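Local coordinates for flavodoxin, WrbA-like protein (Agrobacterium tumefaciens, PDB 3D7N) that probably binds FMN and transfers electrons, consistent with an NAD(P)H:quinone oxidoreductase of the flavodoxin-like WrbA family, at residues A26-G30 with A31-L35. Sequence-based numbering, arbitrary orientation.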
loop_
_atom_site.group_PDB
_atom_site.type_symbol
_atom_site.label_atom_id
_atom_site.label_comp_id
_atom_site.label_asym_id
_atom_site.label_seq_id
_atom_site.Cartn_x
_atom_site.Cartn_y
_atom_site.Cartn_z
ATOM N N ALA A 26 -13.964 23.200 2.225
ATOM C CA ALA A 26 -15.092 22.440 1.694
ATOM C C ALA A 26 -15.566 21.292 2.624
ATOM O O ALA A 26 -16.782 21.134 2.880
ATOM C CB ALA A 26 -14.738 21.919 0.287
ATOM N N VAL A 27 -14.619 20.512 3.142
ATOM C CA VAL A 27 -14.922 19.443 4.083
ATOM C C VAL A 27 -15.446 20.049 5.390
ATOM O O VAL A 27 -16.484 19.627 5.874
ATOM C CB VAL A 27 -13.674 18.515 4.317
ATOM C CG1 VAL A 27 -13.937 17.401 5.403
ATOM C CG2 VAL A 27 -13.200 17.919 2.974
ATOM N N ALA A 28 -14.782 21.083 5.917
ATOM C CA ALA A 28 -15.276 21.813 7.088
ATOM C C ALA A 28 -16.735 22.296 6.921
ATOM O O ALA A 28 -17.560 22.118 7.796
ATOM C CB ALA A 28 -14.357 22.973 7.396
ATOM N N GLU A 29 -17.049 22.913 5.784
ATOM C CA GLU A 29 -18.420 23.306 5.442
ATOM C C GLU A 29 -19.420 22.152 5.516
ATOM O O GLU A 29 -20.473 22.294 6.112
ATOM C CB GLU A 29 -18.431 23.924 4.037
ATOM C CG GLU A 29 -19.765 24.404 3.527
ATOM C CD GLU A 29 -19.615 25.157 2.222
ATOM O OE1 GLU A 29 -18.496 25.623 1.950
ATOM O OE2 GLU A 29 -20.602 25.287 1.467
ATOM N N GLY A 30 -19.101 21.007 4.920
ATOM C CA GLY A 30 -20.010 19.862 4.958
ATOM C C GLY A 30 -20.241 19.293 6.346
ATOM O O GLY A 30 -21.387 18.939 6.712
ATOM N N ALA A 31 -19.141 19.169 7.106
ATOM C CA ALA A 31 -19.171 18.626 8.486
ATOM C C ALA A 31 -19.517 19.694 9.524
ATOM O O ALA A 31 -19.642 19.375 10.718
ATOM C CB ALA A 31 -17.849 18.046 8.840
ATOM N N GLU A 32 -19.652 20.949 9.070
ATOM C CA GLU A 32 -19.694 22.082 9.967
ATOM C C GLU A 32 -18.601 21.949 11.025
ATOM O O GLU A 32 -18.888 21.959 12.207
ATOM C CB GLU A 32 -21.081 22.175 10.606
ATOM C CG GLU A 32 -22.202 22.275 9.565
ATOM C CD GLU A 32 -23.584 22.507 10.190
ATOM O OE1 GLU A 32 -24.021 21.668 11.021
ATOM O OE2 GLU A 32 -24.225 23.536 9.866
ATOM N N ALA A 33 -17.357 21.792 10.572
ATOM C CA ALA A 33 -16.203 21.508 11.421
ATOM C C ALA A 33 -15.467 22.780 11.760
ATOM O O ALA A 33 -15.661 23.804 11.117
ATOM C CB ALA A 33 -15.265 20.585 10.695
ATOM N N THR A 34 -14.617 22.720 12.781
ATOM C CA THR A 34 -13.607 23.751 12.960
ATOM C C THR A 34 -12.342 23.302 12.201
ATOM O O THR A 34 -12.132 22.103 11.936
ATOM C CB THR A 34 -13.356 24.082 14.454
ATOM O OG1 THR A 34 -12.972 22.899 15.145
ATOM C CG2 THR A 34 -14.606 24.621 15.085
ATOM N N LEU A 35 -11.555 24.286 11.798
ATOM C CA LEU A 35 -10.393 24.098 10.973
ATOM C C LEU A 35 -9.158 24.367 11.811
ATOM O O LEU A 35 -9.114 25.356 12.579
ATOM C CB LEU A 35 -10.400 25.067 9.805
ATOM C CG LEU A 35 -11.195 24.708 8.556
ATOM C CD1 LEU A 35 -11.365 25.972 7.719
ATOM C CD2 LEU A 35 -10.479 23.654 7.820
#
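Leu35 lays its branched end over the methyl of Ala28, with CG 3.8 Å from Ala28 CB and CD2 of the same leucine scarcely farther off. Its CG sits beside the backbone N (chi1 -84°), roughly anti to the carbonyl carbon, a rotation that brings the branch to the helix while the backbone is already extended as a strand. Ala33 meets the same alanine from the turn: its CB lies 3.8 Å from Ala28 CA, and the two methyls also pack against each other.

Ala28 and Ala33 also take part in a Schellman motif that ends the helix, a clear instance of how a helix can stop and the chain turn away within a few residues. The last regular helical bond runs from Ala31 N to Val27 O, 3.0 Å long and almost collinear with the carbonyl. Glu32, with its positive phi of 45°, is the C-prime residue. There the chain leaves the helix, and Ala33 N reaches back to Ala28 O at 2.8 Å, well off the carbonyl axis with a C=O...N angle of 133°. A weak bond from Glu32 N to Glu29 O, 3.4 Å long, completes the pattern. The Glu32 side chain starts away from the helix, though its CG still lies 3.9 Å from Glu29 O.

The turn joins helix 19-31 to strand 34-37 in the beta-alpha-beta unit begun by strand 9-13, as in flavodoxin-like folds. Leu35 also rests on Val11 and Tyr13 of that first strand, and Ala31 meets Ala181 of helix 167-186. The chemistry thus divides the work: backbone N-H groups reach the carbonyls of Val27 and Ala28, and weakly that of Glu29, while the small methyls of Ala28 and Ala33 are consistent with the close approach of turn and helix, and Glu32 itself is exposed.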